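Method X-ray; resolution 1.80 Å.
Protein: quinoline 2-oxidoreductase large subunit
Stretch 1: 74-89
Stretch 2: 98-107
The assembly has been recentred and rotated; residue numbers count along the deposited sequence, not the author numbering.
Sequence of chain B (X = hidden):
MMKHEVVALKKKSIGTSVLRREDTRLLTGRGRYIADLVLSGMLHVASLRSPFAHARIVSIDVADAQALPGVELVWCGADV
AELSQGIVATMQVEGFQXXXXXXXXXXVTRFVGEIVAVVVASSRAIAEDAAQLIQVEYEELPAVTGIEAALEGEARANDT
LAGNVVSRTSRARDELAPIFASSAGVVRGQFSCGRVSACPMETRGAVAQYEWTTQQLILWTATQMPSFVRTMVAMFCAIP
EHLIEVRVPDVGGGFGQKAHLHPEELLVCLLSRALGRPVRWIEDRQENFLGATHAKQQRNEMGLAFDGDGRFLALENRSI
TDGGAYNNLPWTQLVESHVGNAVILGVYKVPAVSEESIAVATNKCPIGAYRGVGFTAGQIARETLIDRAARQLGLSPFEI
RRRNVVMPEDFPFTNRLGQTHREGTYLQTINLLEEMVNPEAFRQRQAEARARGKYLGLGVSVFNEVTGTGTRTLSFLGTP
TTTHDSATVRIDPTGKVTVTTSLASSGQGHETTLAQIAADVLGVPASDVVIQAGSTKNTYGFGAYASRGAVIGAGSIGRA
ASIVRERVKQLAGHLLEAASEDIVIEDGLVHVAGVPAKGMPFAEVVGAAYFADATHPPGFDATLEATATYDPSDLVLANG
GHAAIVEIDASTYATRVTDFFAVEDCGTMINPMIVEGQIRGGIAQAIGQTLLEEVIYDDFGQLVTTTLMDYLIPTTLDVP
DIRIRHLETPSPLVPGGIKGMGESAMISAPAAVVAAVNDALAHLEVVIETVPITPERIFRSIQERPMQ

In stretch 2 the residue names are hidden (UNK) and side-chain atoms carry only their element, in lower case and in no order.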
# COMPACT_ATOMS: atom_id res chain seq x y z
N VAL B 74 -21.09 -7.01 17.08
CA VAL B 74 -21.21 -6.25 18.32
C VAL B 74 -20.59 -7.10 19.43
O VAL B 74 -21.02 -8.23 19.66
CB VAL B 74 -22.68 -5.95 18.68
CG1 VAL B 74 -22.74 -5.17 19.98
CG2 VAL B 74 -23.34 -5.16 17.56
N TRP B 75 -19.58 -6.55 20.10
CA TRP B 75 -18.90 -7.26 21.18
C TRP B 75 -19.06 -6.57 22.52
O TRP B 75 -19.15 -5.34 22.58
CB TRP B 75 -17.39 -7.36 20.90
CG TRP B 75 -16.95 -8.46 19.98
CD1 TRP B 75 -17.72 -9.45 19.44
CD2 TRP B 75 -15.62 -8.68 19.51
NE1 TRP B 75 -16.94 -10.28 18.66
CE2 TRP B 75 -15.65 -9.82 18.69
CE3 TRP B 75 -14.40 -8.01 19.71
CZ2 TRP B 75 -14.50 -10.33 18.06
CZ3 TRP B 75 -13.26 -8.51 19.08
CH2 TRP B 75 -13.32 -9.66 18.27
N CYS B 76 -19.10 -7.36 23.58
CA CYS B 76 -19.17 -6.81 24.93
C CYS B 76 -17.88 -7.28 25.60
O CYS B 76 -17.07 -7.96 24.98
CB CYS B 76 -20.41 -7.31 25.67
SG CYS B 76 -20.46 -9.08 25.98
N GLY B 77 -17.69 -6.92 26.87
CA GLY B 77 -16.47 -7.31 27.56
C GLY B 77 -16.15 -8.79 27.59
O GLY B 77 -14.98 -9.18 27.52
N ALA B 78 -17.18 -9.63 27.68
CA ALA B 78 -17.00 -11.07 27.73
C ALA B 78 -16.47 -11.64 26.42
O ALA B 78 -15.68 -12.59 26.42
CB ALA B 78 -18.32 -11.75 28.10
N ASP B 79 -16.91 -11.07 25.31
CA ASP B 79 -16.45 -11.52 24.00
C ASP B 79 -14.95 -11.26 23.86
O ASP B 79 -14.19 -12.11 23.41
CB ASP B 79 -17.18 -10.76 22.89
CG ASP B 79 -18.66 -11.06 22.86
OD1 ASP B 79 -19.02 -12.26 22.78
OD2 ASP B 79 -19.47 -10.11 22.91
N VAL B 80 -14.54 -10.06 24.26
CA VAL B 80 -13.14 -9.67 24.16
C VAL B 80 -12.26 -10.44 25.14
O VAL B 80 -11.16 -10.88 24.80
CB VAL B 80 -12.98 -8.16 24.41
CG1 VAL B 80 -11.53 -7.75 24.23
CG2 VAL B 80 -13.87 -7.39 23.44
N ALA B 81 -12.75 -10.62 26.36
CA ALA B 81 -12.00 -11.33 27.39
C ALA B 81 -11.52 -12.70 26.92
O ALA B 81 -10.50 -13.20 27.40
CB ALA B 81 -12.85 -11.48 28.65
N GLU B 82 -12.24 -13.30 25.98
CA GLU B 82 -11.86 -14.61 25.46
C GLU B 82 -10.66 -14.52 24.53
O GLU B 82 -9.96 -15.52 24.30
CB GLU B 82 -13.03 -15.24 24.70
CG GLU B 82 -14.33 -15.34 25.48
CD GLU B 82 -15.37 -16.20 24.78
OE1 GLU B 82 -16.54 -16.22 25.22
OE2 GLU B 82 -15.01 -16.86 23.78
N LEU B 83 -10.42 -13.33 23.99
CA LEU B 83 -9.32 -13.13 23.05
C LEU B 83 -8.10 -12.47 23.68
O LEU B 83 -6.97 -12.70 23.24
CB LEU B 83 -9.81 -12.30 21.87
CG LEU B 83 -11.03 -12.89 21.16
CD1 LEU B 83 -11.56 -11.91 20.12
CD2 LEU B 83 -10.64 -14.22 20.50
N SER B 84 -8.32 -11.66 24.70
CA SER B 84 -7.23 -10.97 25.38
C SER B 84 -7.66 -10.47 26.75
O SER B 84 -8.76 -9.93 26.90
CB SER B 84 -6.76 -9.79 24.53
OG SER B 84 -5.84 -8.99 25.25
N GLN B 85 -6.79 -10.64 27.74
CA GLN B 85 -7.10 -10.19 29.09
C GLN B 85 -6.87 -8.68 29.19
O GLN B 85 -7.30 -8.04 30.15
CB GLN B 85 -6.24 -10.93 30.11
CG GLN B 85 -4.83 -10.38 30.27
CD GLN B 85 -4.03 -11.11 31.34
OE1 GLN B 85 -4.56 -11.50 32.38
NE2 GLN B 85 -2.73 -11.27 31.10
N GLY B 86 -6.20 -8.12 28.20
CA GLY B 86 -5.96 -6.68 28.21
C GLY B 86 -4.52 -6.22 28.31
O GLY B 86 -3.58 -6.99 28.13
N ILE B 87 -4.36 -4.94 28.63
CA ILE B 87 -3.05 -4.32 28.73
C ILE B 87 -2.43 -4.47 30.11
O ILE B 87 -2.91 -3.87 31.08
CB ILE B 87 -3.14 -2.81 28.39
CG1 ILE B 87 -3.77 -2.64 27.01
CG2 ILE B 87 -1.76 -2.18 28.45
CD1 ILE B 87 -4.01 -1.19 26.62
N VAL B 88 -1.37 -5.26 30.19
CA VAL B 88 -0.65 -5.49 31.45
C VAL B 88 0.42 -4.41 31.58
O VAL B 88 1.30 -4.30 30.73
CB VAL B 88 0.03 -6.87 31.46
CG1 VAL B 88 0.70 -7.12 32.81
CG2 VAL B 88 -1.01 -7.95 31.18
N ALA B 89 0.34 -3.62 32.64
CA ALA B 89 1.30 -2.55 32.86
C ALA B 89 1.96 -2.65 34.22
O ALA B 89 1.29 -2.63 35.25
CB ALA B 89 0.61 -1.19 32.72
N UNK B 98 0.88 -3.62 39.84
CA UNK B 98 0.61 -3.88 38.43
C UNK B 98 -0.89 -3.77 38.17
O UNK B 98 -1.69 -4.06 39.05
c UNK B 98 0.57 -5.65 36.64
c UNK B 98 1.04 -5.31 38.04
o UNK B 98 2.46 -5.42 38.11
N UNK B 99 -1.25 -3.33 36.98
CA UNK B 99 -2.66 -3.25 36.63
C UNK B 99 -2.81 -3.93 35.28
O UNK B 99 -1.87 -3.98 34.49
c UNK B 99 -3.13 -1.09 37.86
o UNK B 99 -2.43 -1.08 35.54
c UNK B 99 -3.19 -1.80 36.51
N UNK B 100 -3.98 -4.50 35.05
CA UNK B 100 -4.29 -5.14 33.78
C UNK B 100 -5.56 -4.44 33.35
O UNK B 100 -6.60 -4.60 33.97
c UNK B 100 -4.93 -7.27 32.62
c UNK B 100 -4.56 -6.65 33.96
c UNK B 100 -3.45 -8.85 34.68
c UNK B 100 -3.33 -7.33 34.55
N UNK B 101 -5.47 -3.61 32.32
CA UNK B 101 -6.65 -2.90 31.86
C UNK B 101 -7.36 -3.70 30.79
O UNK B 101 -6.79 -3.99 29.73
c UNK B 101 -6.28 -1.52 31.30
n UNK B 101 -8.16 1.33 29.74
c UNK B 101 -7.48 -0.78 30.71
c UNK B 101 -7.14 0.60 30.19
o UNK B 101 -5.98 1.02 30.20
N UNK B 102 -8.62 -4.09 31.05
CA UNK B 102 -9.34 -4.86 30.05
C UNK B 102 -9.64 -3.95 28.86
O UNK B 102 -9.87 -2.75 29.03
c UNK B 102 -9.48 -3.75 32.20
c UNK B 102 -10.87 -4.13 31.68
c UNK B 102 -10.58 -5.31 30.79
N UNK B 103 -9.63 -4.51 27.65
CA UNK B 103 -9.91 -3.72 26.46
C UNK B 103 -11.32 -3.15 26.57
O UNK B 103 -11.57 -2.00 26.22
c UNK B 103 -8.37 -5.27 25.10
c UNK B 103 -8.23 -5.93 23.74
c UNK B 103 -9.74 -4.57 25.21
c UNK B 103 -7.24 -4.26 25.33
N UNK B 104 -12.24 -3.98 27.07
CA UNK B 104 -13.62 -3.58 27.29
C UNK B 104 -13.97 -3.94 28.72
O UNK B 104 -13.58 -5.00 29.20
c UNK B 104 -16.15 -4.44 24.44
c UNK B 104 -15.13 -3.56 25.15
c UNK B 104 -14.00 -3.18 24.22
c UNK B 104 -14.57 -4.32 26.35
N UNK B 105 -14.69 -3.05 29.41
CA UNK B 105 -15.08 -3.35 30.78
C UNK B 105 -15.85 -4.66 30.74
O UNK B 105 -16.60 -4.92 29.79
c UNK B 105 -15.97 -2.24 31.32
N UNK B 106 -15.64 -5.51 31.74
CA UNK B 106 -16.34 -6.79 31.79
C UNK B 106 -16.87 -7.01 33.19
O UNK B 106 -16.13 -7.40 34.09
c UNK B 106 -16.12 -9.25 31.19
n UNK B 106 -17.45 -9.22 31.26
o UNK B 106 -15.50 -10.29 30.95
c UNK B 106 -15.39 -7.94 31.42
N UNK B 107 -18.16 -6.74 33.39
CA UNK B 107 -18.75 -6.92 34.70
C UNK B 107 -18.70 -5.68 35.56
O UNK B 107 -19.53 -5.49 36.44
O HOH W 1 -18.95 -5.05 28.52
O HOH W 2 -12.77 -7.48 28.24
O HOH W 3 -9.99 -7.64 27.69
O HOH W 4 -2.99 -1.49 33.01

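Position 98 carries one carbon bearing an oxygen and a second carbon. Its terminal carbon lies against the end of strand 87-89, near Val-88 and Ala-89. The pattern is that of threonine, and in Thr-98 CG2 sits 3.4 Å from Ala-89 O and 4.1 Å from Val-88 CG1.

Position 99 repeats the pattern, one carbon with an oxygen and a carbon, the side chain near the CB of Ala-89, so it is Thr-99. Its backbone pairs with Ala-89 in both directions: Ala-89 N donates to Thr-99 O at 2.9 Å, nearly straight, and Thr-99 N donates to Ala-89 O at 3.2 Å. Thr-99 OG1 lies 2.6 Å from a water that also donates to Ile-87 O, at 3.1 Å.

Position 100 has four carbons, forked at the first, with one arm two carbons long, set against Val-88 and Gln-85. That is isoleucine, Ile-100, with CG1 4.1 Å from Val-88 CG2 and CG2 3.5 Å from Gln-85 O. The CB of Gln-85 points away, yet the end of its side chain comes nearer, with OE1 3.7 Å from Ile-100 CD1.

Position 101 shows three carbons in a row, the third holding one oxygen and one nitrogen, with the first beside the CB of Ile-87: a glutamine, Gln-101. Its backbone does the pairing, since Ile-87 N donates to Gln-101 O at 2.8 Å and Gln-101 N to Ile-87 O at 2.9 Å.

At position 102 three carbons close a ring onto the backbone nitrogen, which identifies Pro-102. The ring nitrogen has no proton to give, and the ladder stops at the preceding pair. Opposite it, Gly-86 brings its CA to 4.3 Å from Pro-102 CA; a CB there would clash with Gln-101 O and Pro-102 CA, and the backbone angles alone already call for glycine.

Position 103 has four carbons forked at the second, packed against Val-80 and Ile-87, hence Leu-103. Its CB is 3.8 Å from Val-80 CG1, while CD2 reaches 4.2 Å from Ile-87 CG1, so one side chain ties helix to strand. A water accepts from Leu-103 N at 3.2 Å and donates to Ser-84 O at 2.7 Å.

Position 104 has the same fork, against Cys-76 and Val-80, and is Leu-104, its chi1 off the usual wells at -104°. CD2 packs 3.5 Å from Cys-76 C and 3.9 Å from Val-80 CG2.

Position 105 has a single carbon, pointing away: Ala-105. Its O instead faces Gly-77 CA at 3.3 Å, where a CB would clash.

Position 106 has two carbons, the second carrying oxygen and nitrogen, beside Gly-77 and Ala-81: Asn-106. CG lies 3.6 Å from Gly-77 C, and OD1 3.7 Å from Ala-81 CB.

Position 107 has no side-chain atom and touches nothing here: Gly-107, whose backbone angles suit glycine.

The contact joins two modes. Antiparallel strands supply four backbone hydrogen bonds, with Val-88 and Ile-100 on one face and Ile-87, Ala-89, Thr-99 and Gln-101 on the other. Gly-86 lets the backbones close at Gln-101 and Pro-102, and Gly-77 does the same at Ala-105 and Asn-106; beyond Pro-102 the leucines pack on Val-80, and waters bridge Gly-77 to Leu-104 O and Ala-105 O.

Stretch 2, residues 98-107: TTIQPLLANG
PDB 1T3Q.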